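Hypothetical UPF0204 protein AF0625 (PDB 1YQE) probably hydrolyses D-aminoacyl-tRNAs to free tRNA and D-amino acids as a zinc-dependent deacylase, countering the toxicity of mischarged tRNA. Local coordinates at residues Lys87-Gly95 with Ser152-Thr160; Pro114-Leu122 with Ala180-Val190. One frame throughout, in Å; residues are numbered along the deposited sequence.

Contact 1: Lys87-Gly95 with Ser152-Thr160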
loop_
_atom_site.group_PDB
_atom_site.type_symbol
_atom_site.label_atom_id
_atom_site.label_comp_id
_atom_site.label_asym_id
_atom_site.label_seq_id
_atom_site.Cartn_x
_atom_site.Cartn_y
_atom_site.Cartn_z
ATOM N N LYS A 87 14.800 4.910 -9.862
ATOM C CA LYS A 87 14.344 3.539 -10.074
ATOM C C LYS A 87 13.942 3.015 -8.701
ATOM O O LYS A 87 14.793 2.790 -7.836
ATOM C CB LYS A 87 15.470 2.681 -10.663
ATOM C CG LYS A 87 15.901 3.091 -12.068
ATOM C CD LYS A 87 16.992 2.167 -12.593
ATOM C CE LYS A 87 17.399 2.528 -14.013
ATOM N NZ LYS A 87 16.289 2.305 -14.984
ATOM N N ILE A 88 12.644 2.828 -8.490
ATOM C CA ILE A 88 12.172 2.375 -7.194
ATOM C C ILE A 88 10.991 1.418 -7.212
ATOM O O ILE A 88 10.241 1.341 -8.184
ATOM C CB ILE A 88 11.761 3.578 -6.303
ATOM C CG1 ILE A 88 10.806 4.486 -7.077
ATOM C CG2 ILE A 88 12.996 4.360 -5.853
ATOM C CD1 ILE A 88 10.328 5.698 -6.288
ATOM N N PHE A 89 10.863 0.683 -6.115
ATOM C CA PHE A 89 9.752 -0.234 -5.891
ATOM C C PHE A 89 9.031 0.486 -4.752
ATOM O O PHE A 89 9.667 0.848 -3.768
ATOM C CB PHE A 89 10.248 -1.589 -5.375
ATOM C CG PHE A 89 10.980 -2.406 -6.397
ATOM C CD1 PHE A 89 10.322 -2.889 -7.522
ATOM C CD2 PHE A 89 12.323 -2.722 -6.217
ATOM C CE1 PHE A 89 10.988 -3.681 -8.459
ATOM C CE2 PHE A 89 12.999 -3.515 -7.147
ATOM C CZ PHE A 89 12.329 -3.994 -8.269
ATOM N N THR A 90 7.730 0.718 -4.868
ATOM C CA THR A 90 7.045 1.403 -3.780
ATOM C C THR A 90 5.791 0.697 -3.294
ATOM O O THR A 90 5.244 -0.182 -3.963
ATOM C CB THR A 90 6.647 2.849 -4.161
ATOM O OG1 THR A 90 5.559 2.817 -5.094
ATOM C CG2 THR A 90 7.828 3.587 -4.786
ATOM N N VAL A 91 5.368 1.089 -2.099
ATOM C CA VAL A 91 4.165 0.575 -1.472
ATOM C C VAL A 91 3.475 1.747 -0.788
ATOM O O VAL A 91 4.130 2.599 -0.175
ATOM C CB VAL A 91 4.477 -0.501 -0.406
ATOM C CG1 VAL A 91 3.203 -0.886 0.338
ATOM C CG2 VAL A 91 5.075 -1.732 -1.071
ATOM N N HIS A 92 2.154 1.803 -0.920
ATOM C CA HIS A 92 1.369 2.847 -0.279
ATOM C C HIS A 92 -0.102 2.487 -0.361
ATOM O O HIS A 92 -0.505 1.637 -1.160
ATOM C CB HIS A 92 1.584 4.211 -0.949
ATOM C CG HIS A 92 0.762 4.422 -2.187
ATOM N ND1 HIS A 92 1.164 3.995 -3.435
ATOM C CD2 HIS A 92 -0.434 5.036 -2.368
ATOM C CE1 HIS A 92 0.254 4.338 -4.331
ATOM N NE2 HIS A 92 -0.726 4.971 -3.709
ATOM N N VAL A 93 -0.901 3.125 0.485
ATOM C CA VAL A 93 -2.337 2.908 0.485
ATOM C C VAL A 93 -2.938 4.219 -0.006
ATOM O O VAL A 93 -2.470 5.296 0.356
ATOM C CB VAL A 93 -2.852 2.578 1.899
ATOM C CG1 VAL A 93 -4.366 2.462 1.891
ATOM C CG2 VAL A 93 -2.238 1.266 2.376
ATOM N N SER A 94 -3.955 4.127 -0.851
ATOM C CA SER A 94 -4.600 5.313 -1.397
ATOM C C SER A 94 -5.475 6.018 -0.359
ATOM O O SER A 94 -5.902 5.417 0.634
ATOM C CB SER A 94 -5.418 4.929 -2.638
ATOM O OG SER A 94 -6.237 3.800 -2.395
ATOM N N GLY A 95 -5.715 7.306 -0.590
ATOM C CA GLY A 95 -6.514 8.106 0.319
ATOM C C GLY A 95 -6.109 9.564 0.217
ATOM O O GLY A 95 -4.978 9.868 -0.166
ATOM N N SER A 152 -6.576 -2.968 1.186
ATOM C CA SER A 152 -5.819 -2.856 -0.051
ATOM C C SER A 152 -4.547 -2.035 0.072
ATOM O O SER A 152 -4.278 -1.422 1.101
ATOM C CB SER A 152 -6.697 -2.260 -1.155
ATOM O OG SER A 152 -6.963 -0.889 -0.916
ATOM N N ALA A 153 -3.767 -2.046 -1.003
ATOM C CA ALA A 153 -2.523 -1.289 -1.076
ATOM C C ALA A 153 -2.037 -1.320 -2.517
ATOM O O ALA A 153 -2.462 -2.173 -3.305
ATOM C CB ALA A 153 -1.462 -1.895 -0.141
ATOM N N PHE A 154 -1.165 -0.376 -2.862
ATOM C CA PHE A 154 -0.603 -0.295 -4.201
ATOM C C PHE A 154 0.854 -0.748 -4.172
ATOM O O PHE A 154 1.643 -0.285 -3.345
ATOM C CB PHE A 154 -0.664 1.142 -4.736
ATOM C CG PHE A 154 -1.997 1.516 -5.316
ATOM C CD1 PHE A 154 -3.117 1.644 -4.501
ATOM C CD2 PHE A 154 -2.132 1.741 -6.681
ATOM C CE1 PHE A 154 -4.356 1.994 -5.045
ATOM C CE2 PHE A 154 -3.359 2.090 -7.229
ATOM C CZ PHE A 154 -4.474 2.216 -6.408
ATOM N N TYR A 155 1.187 -1.662 -5.075
ATOM C CA TYR A 155 2.535 -2.207 -5.205
ATOM C C TYR A 155 2.988 -1.739 -6.576
ATOM O O TYR A 155 2.449 -2.176 -7.590
ATOM C CB TYR A 155 2.469 -3.732 -5.115
ATOM C CG TYR A 155 1.781 -4.195 -3.849
ATOM C CD1 TYR A 155 0.387 -4.160 -3.727
ATOM C CD2 TYR A 155 2.525 -4.595 -2.745
ATOM C CE1 TYR A 155 -0.242 -4.509 -2.522
ATOM C CE2 TYR A 155 1.918 -4.942 -1.552
ATOM C CZ TYR A 155 0.536 -4.898 -1.440
ATOM O OH TYR A 155 -0.041 -5.239 -0.240
ATOM N N GLU A 156 3.977 -0.849 -6.607
ATOM C CA GLU A 156 4.403 -0.272 -7.871
ATOM C C GLU A 156 5.885 -0.334 -8.215
ATOM O O GLU A 156 6.726 -0.713 -7.398
ATOM C CB GLU A 156 3.953 1.193 -7.908
ATOM C CG GLU A 156 2.560 1.410 -7.327
ATOM C CD GLU A 156 2.152 2.872 -7.264
ATOM O OE1 GLU A 156 3.036 3.746 -7.114
ATOM O OE2 GLU A 156 0.940 3.145 -7.351
ATOM N N ILE A 157 6.171 0.068 -9.450
ATOM C CA ILE A 157 7.519 0.131 -9.997
ATOM C C ILE A 157 7.677 1.545 -10.543
ATOM O O ILE A 157 6.876 1.972 -11.380
ATOM C CB ILE A 157 7.699 -0.844 -11.173
ATOM C CG1 ILE A 157 7.469 -2.278 -10.703
ATOM C CG2 ILE A 157 9.091 -0.693 -11.768
ATOM C CD1 ILE A 157 7.559 -3.298 -11.821
ATOM N N GLY A 158 8.644 2.288 -10.058
ATOM C CA GLY A 158 8.995 3.390 -10.937
ATOM C C GLY A 158 10.464 3.734 -11.125
ATOM O O GLY A 158 11.360 2.944 -10.829
ATOM N N SER A 159 10.297 4.994 -11.887
ATOM C CA SER A 159 9.467 6.197 -11.884
ATOM C C SER A 159 9.108 6.652 -13.293
ATOM O O SER A 159 8.293 7.560 -13.470
ATOM C CB SER A 159 10.178 7.340 -11.152
ATOM O OG SER A 159 10.273 7.078 -9.763
ATOM N N THR A 160 9.717 6.023 -14.294
ATOM C CA THR A 160 9.452 6.375 -15.683
ATOM C C THR A 160 9.185 5.135 -16.526
ATOM O O THR A 160 9.229 4.007 -16.030
ATOM C CB THR A 160 10.642 7.127 -16.318
ATOM O OG1 THR A 160 11.661 6.188 -16.697
ATOM C CG2 THR A 160 11.223 8.129 -15.329
HETATM O O HOH W 1 6.645 -2.557 -5.240
HETATM O O HOH W 2 3.012 2.300 -4.160
HETATM O O HOH W 3 -4.907 1.446 -1.628
#
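Glu156 O is gripped twice, by Thr90 N at 3.1 Å, which stands above the carbonyl plane, and by water 1, which gives its second proton to Thr90 O. Thr90 O in turn takes the nearly straight bond from Glu156 N (174°). The same two-bond exchange joins Ile88 to Gly158 and His92 to Phe154, where Phe154 N meets His92 O at 2.7 Å. Between them lie the non-hydrogen-bonded pairs Phe89-Ile157 and Val91-Tyr155, whose side chains share the face packed by helices 114-125 and 167-182.

The other face mixes polar Thr90, His92 and Glu156 with Ile88 and Phe154. His92 CG sits between its backbone N and carbonyl carbon (chi1 82°), which lays the ring across the side chain of Phe154: the two planes are only 23° apart, yet slid so far that they barely overlap. At the histidine's edge His92 CE1 lies 3.3 Å from Glu156 OE2, with ring and carboxylate planes steeply inclined. Water 2 joins His92 ND1, Thr90 OG1 and Phe154 O, while Thr90 OG1 is also hydrogen-bonded to Glu139. Glu156 touches the bound pyrophosphate, so this antiparallel strand pair carries, on one face of the central mixed sheet, part of the wall of the ligand pocket.

Contact 2: Pro114-Leu122 with Ala180-Val190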
loop_
_atom_site.group_PDB
_atom_site.type_symbol
_atom_site.label_atom_id
_atom_site.label_comp_id
_atom_site.label_asym_id
_atom_site.label_seq_id
_atom_site.Cartn_x
_atom_site.Cartn_y
_atom_site.Cartn_z
ATOM N N PRO A 114 -2.227 -3.694 6.140
ATOM C CA PRO A 114 -0.949 -3.650 6.864
ATOM C C PRO A 114 -0.119 -4.924 6.916
ATOM O O PRO A 114 1.100 -4.877 6.745
ATOM C CB PRO A 114 -1.356 -3.174 8.259
ATOM C CG PRO A 114 -2.579 -2.359 7.993
ATOM C CD PRO A 114 -3.318 -3.214 7.006
ATOM N N GLN A 115 -0.768 -6.057 7.160
ATOM C CA GLN A 115 -0.039 -7.320 7.245
ATOM C C GLN A 115 0.572 -7.729 5.913
ATOM O O GLN A 115 1.770 -8.033 5.837
ATOM C CB GLN A 115 -0.962 -8.431 7.758
ATOM C CG GLN A 115 -1.597 -8.137 9.116
ATOM C CD GLN A 115 -0.578 -7.821 10.204
ATOM O OE1 GLN A 115 0.471 -8.463 10.299
ATOM N NE2 GLN A 115 -0.895 -6.839 11.046
ATOM N N THR A 116 -0.241 -7.729 4.861
ATOM C CA THR A 116 0.228 -8.113 3.539
ATOM C C THR A 116 1.276 -7.137 3.021
ATOM O O THR A 116 2.263 -7.544 2.407
ATOM C CB THR A 116 -0.936 -8.207 2.545
ATOM O OG1 THR A 116 -1.853 -9.212 2.999
ATOM C CG2 THR A 116 -0.431 -8.587 1.161
ATOM N N MET A 117 1.066 -5.850 3.266
ATOM C CA MET A 117 2.042 -4.859 2.841
ATOM C C MET A 117 3.393 -5.221 3.465
ATOM O O MET A 117 4.425 -5.180 2.795
ATOM C CB MET A 117 1.625 -3.472 3.309
ATOM C CG MET A 117 0.365 -2.957 2.651
ATOM S SD MET A 117 -0.293 -1.562 3.573
ATOM C CE MET A 117 0.960 -0.302 3.211
ATOM N N LYS A 118 3.375 -5.581 4.748
ATOM C CA LYS A 118 4.597 -5.941 5.467
ATOM C C LYS A 118 5.254 -7.191 4.894
ATOM O O LYS A 118 6.455 -7.210 4.644
ATOM C CB LYS A 118 4.298 -6.169 6.955
ATOM C CG LYS A 118 5.519 -6.548 7.808
ATOM C CD LYS A 118 6.530 -5.394 7.929
ATOM C CE LYS A 118 7.619 -5.706 8.961
ATOM N NZ LYS A 118 8.534 -4.544 9.199
ATOM N N ASN A 119 4.467 -8.243 4.703
ATOM C CA ASN A 119 5.002 -9.487 4.169
ATOM C C ASN A 119 5.562 -9.283 2.767
ATOM O O ASN A 119 6.554 -9.905 2.381
ATOM C CB ASN A 119 3.918 -10.571 4.201
ATOM C CG ASN A 119 3.578 -10.984 5.621
ATOM O OD1 ASN A 119 4.465 -11.096 6.461
ATOM N ND2 ASN A 119 2.299 -11.213 5.896
ATOM N N TYR A 120 4.929 -8.392 2.010
ATOM C CA TYR A 120 5.396 -8.082 0.672
ATOM C C TYR A 120 6.769 -7.411 0.751
ATOM O O TYR A 120 7.700 -7.792 0.048
ATOM C CB TYR A 120 4.429 -7.132 -0.032
ATOM C CG TYR A 120 4.996 -6.555 -1.314
ATOM C CD1 TYR A 120 4.961 -7.279 -2.502
ATOM C CD2 TYR A 120 5.588 -5.286 -1.331
ATOM C CE1 TYR A 120 5.495 -6.759 -3.682
ATOM C CE2 TYR A 120 6.127 -4.758 -2.509
ATOM C CZ TYR A 120 6.075 -5.501 -3.678
ATOM O OH TYR A 120 6.594 -4.996 -4.851
ATOM N N VAL A 121 6.889 -6.406 1.609
ATOM C CA VAL A 121 8.147 -5.686 1.745
ATOM C C VAL A 121 9.306 -6.578 2.187
ATOM O O VAL A 121 10.420 -6.456 1.667
ATOM C CB VAL A 121 7.993 -4.503 2.719
ATOM C CG1 VAL A 121 9.357 -3.879 3.029
ATOM C CG2 VAL A 121 7.073 -3.465 2.097
ATOM N N LEU A 122 9.060 -7.480 3.130
ATOM C CA LEU A 122 10.129 -8.362 3.582
ATOM C C LEU A 122 10.519 -9.365 2.495
ATOM O O LEU A 122 11.688 -9.751 2.392
ATOM C CB LEU A 122 9.715 -9.092 4.863
ATOM C CG LEU A 122 9.500 -8.196 6.087
ATOM C CD1 LEU A 122 9.117 -9.059 7.280
ATOM C CD2 LEU A 122 10.765 -7.392 6.392
ATOM N N ALA A 180 3.839 -12.772 -0.375
ATOM C CA ALA A 180 2.955 -12.043 0.523
ATOM C C ALA A 180 1.607 -12.748 0.585
ATOM O O ALA A 180 1.020 -12.902 1.656
ATOM C CB ALA A 180 2.772 -10.613 0.035
ATOM N N ILE A 181 1.123 -13.176 -0.573
ATOM C CA ILE A 181 -0.159 -13.866 -0.663
ATOM C C ILE A 181 -0.179 -15.182 0.120
ATOM O O ILE A 181 -1.200 -15.548 0.700
ATOM C CB ILE A 181 -0.521 -14.123 -2.152
ATOM C CG1 ILE A 181 -1.026 -12.820 -2.784
ATOM C CG2 ILE A 181 -1.548 -15.241 -2.270
ATOM C CD1 ILE A 181 -0.978 -12.810 -4.302
ATOM N N ARG A 182 0.950 -15.879 0.153
ATOM C CA ARG A 182 1.033 -17.156 0.862
ATOM C C ARG A 182 1.457 -17.031 2.326
ATOM O O ARG A 182 1.332 -17.990 3.093
ATOM C CB ARG A 182 2.016 -18.086 0.143
ATOM C CG ARG A 182 1.594 -18.533 -1.251
ATOM C CD ARG A 182 2.728 -19.310 -1.911
ATOM N NE ARG A 182 2.377 -19.850 -3.224
ATOM C CZ ARG A 182 3.254 -20.408 -4.058
ATOM N NH1 ARG A 182 4.535 -20.495 -3.715
ATOM N NH2 ARG A 182 2.856 -20.891 -5.228
ATOM N N ALA A 183 1.948 -15.851 2.708
ATOM C CA ALA A 183 2.432 -15.600 4.069
ATOM C C ALA A 183 1.428 -15.885 5.179
ATOM O O ALA A 183 0.247 -15.563 5.066
ATOM C CB ALA A 183 2.927 -14.154 4.187
ATOM N N GLU A 184 1.912 -16.465 6.271
ATOM C CA GLU A 184 1.041 -16.780 7.387
ATOM C C GLU A 184 1.123 -15.796 8.553
ATOM O O GLU A 184 0.162 -15.639 9.300
ATOM C CB GLU A 184 1.322 -18.203 7.863
ATOM C CG GLU A 184 1.045 -19.217 6.769
ATOM C CD GLU A 184 1.183 -20.642 7.236
ATOM O OE1 GLU A 184 2.320 -21.065 7.535
ATOM O OE2 GLU A 184 0.148 -21.335 7.301
ATOM N N LYS A 185 2.256 -15.120 8.709
ATOM C CA LYS A 185 2.400 -14.172 9.809
ATOM C C LYS A 185 1.538 -12.935 9.557
ATOM O O LYS A 185 1.776 -12.172 8.613
ATOM C CB LYS A 185 3.872 -13.786 9.991
ATOM C CG LYS A 185 4.146 -12.907 11.208
ATOM C CD LYS A 185 5.639 -12.863 11.508
ATOM C CE LYS A 185 5.959 -11.913 12.659
ATOM N NZ LYS A 185 5.266 -12.292 13.921
ATOM N N MET A 186 0.537 -12.750 10.414
ATOM C CA MET A 186 -0.409 -11.641 10.308
ATOM C C MET A 186 -0.521 -10.884 11.627
ATOM O O MET A 186 -1.549 -10.259 11.897
ATOM C CB MET A 186 -1.805 -12.180 9.961
ATOM C CG MET A 186 -1.873 -13.114 8.774
ATOM S SD MET A 186 -1.918 -12.231 7.226
ATOM C CE MET A 186 -3.586 -11.581 7.275
ATOM N N ASP A 187 0.515 -10.937 12.453
ATOM C CA ASP A 187 0.462 -10.265 13.746
ATOM C C ASP A 187 1.535 -9.197 13.940
ATOM O O ASP A 187 2.012 -8.970 15.052
ATOM C CB ASP A 187 0.532 -11.303 14.874
ATOM C CG ASP A 187 1.870 -12.010 14.929
ATOM O OD1 ASP A 187 2.524 -12.107 13.876
ATOM O OD2 ASP A 187 2.264 -12.477 16.018
ATOM N N TRP A 188 1.910 -8.537 12.850
ATOM C CA TRP A 188 2.889 -7.466 12.929
ATOM C C TRP A 188 2.197 -6.311 13.653
ATOM O O TRP A 188 0.981 -6.150 13.541
ATOM C CB TRP A 188 3.303 -7.003 11.528
ATOM C CG TRP A 188 3.974 -8.055 10.704
ATOM C CD1 TRP A 188 3.445 -8.737 9.647
ATOM C CD2 TRP A 188 5.309 -8.535 10.866
ATOM N NE1 TRP A 188 4.370 -9.610 9.137
ATOM C CE2 TRP A 188 5.527 -9.506 9.866
ATOM C CE3 TRP A 188 6.347 -8.239 11.762
ATOM C CZ2 TRP A 188 6.743 -10.183 9.731
ATOM C CZ3 TRP A 188 7.557 -8.915 11.631
ATOM C CH2 TRP A 188 7.744 -9.876 10.622
ATOM N N ASN A 189 2.968 -5.526 14.401
ATOM C CA ASN A 189 2.431 -4.367 15.112
ATOM C C ASN A 189 2.025 -3.360 14.036
ATOM O O ASN A 189 2.793 -3.099 13.106
ATOM C CB ASN A 189 3.505 -3.781 16.030
ATOM C CG ASN A 189 3.920 -4.749 17.123
ATOM O OD1 ASN A 189 3.093 -5.180 17.924
ATOM N ND2 ASN A 189 5.202 -5.101 17.158
ATOM N N VAL A 190 0.824 -2.802 14.158
ATOM C CA VAL A 190 0.309 -1.868 13.161
ATOM C C VAL A 190 0.255 -0.425 13.647
ATOM O O VAL A 190 -0.247 -0.137 14.730
ATOM C CB VAL A 190 -1.116 -2.270 12.706
ATOM C CG1 VAL A 190 -1.574 -1.369 11.560
ATOM C CG2 VAL A 190 -1.144 -3.731 12.286
#
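The connection leaving helix 167-182 for strand 189-194 wraps along helix 114-125, and side-chain amides on successive turns of that helix hold it. Gln115 uses both ends of its amide on one residue: OE1 accepts from Trp188 N at 2.9 Å, and NE2 gives a straight bond (175°) to Trp188 O. Its chain, bent at chi2 (-55°), brings the amide alongside the backbone of Met186, whose SD packs on Gln115 CB.

One turn on, Asn119 ND2 donates to Lys185 O at 2.9 Å, nearly along the C=O axis, while OD1 receives Trp188 NE1 at 3.1 Å. That indole N-H lies above the amide's carbonyl plane, although OD1 is close to the plane of the ring. Lys118 CG sits over the five-membered ring of Trp188, 3.4 Å from its centroid, and Lys185 CE lies against the opposite face; Leu122 CD1 reaches Trp188 CZ2 at 3.6 Å. Replacing Trp188 with a leucine would probably leave Asn119 OD1 without its indole donor and the two lysine chains without the flat surface they sandwich.

Farther back, Ala180 CB fits against Tyr120 CB at 3.9 Å. Both backbone and side chain thus fasten a helix-to-strand connection onto a neighbouring helix, just before the chain enters strand 189-194, an inner strand of the four-stranded parallel sheet.

How the contacts relate
The centres of the two contacts are 16 Å apart, and the contacts touch directly. Along the chain their segments alternate: 87-95, then 114-122, then 152-160, then 180-190. Strand 88-92 is followed by helix 114-125, which packs back onto the strand pair of contact 1: Tyr120 CD2 lies 3.4 Å from Tyr155 CD2 in an edge-to-face pair of rings, and Met117 meets Val93 and Ala153. Contact 2 uses largely other sides of this helix, with Thr116 and Tyr120 shared, and leads toward strand 189-194 of the parallel sheet. Helix 114-125 therefore lies between the mixed sheet, which carries the pyrophosphate-pocket residue Glu156, and the smaller parallel sheet, illustrating how one helix can join two sheets.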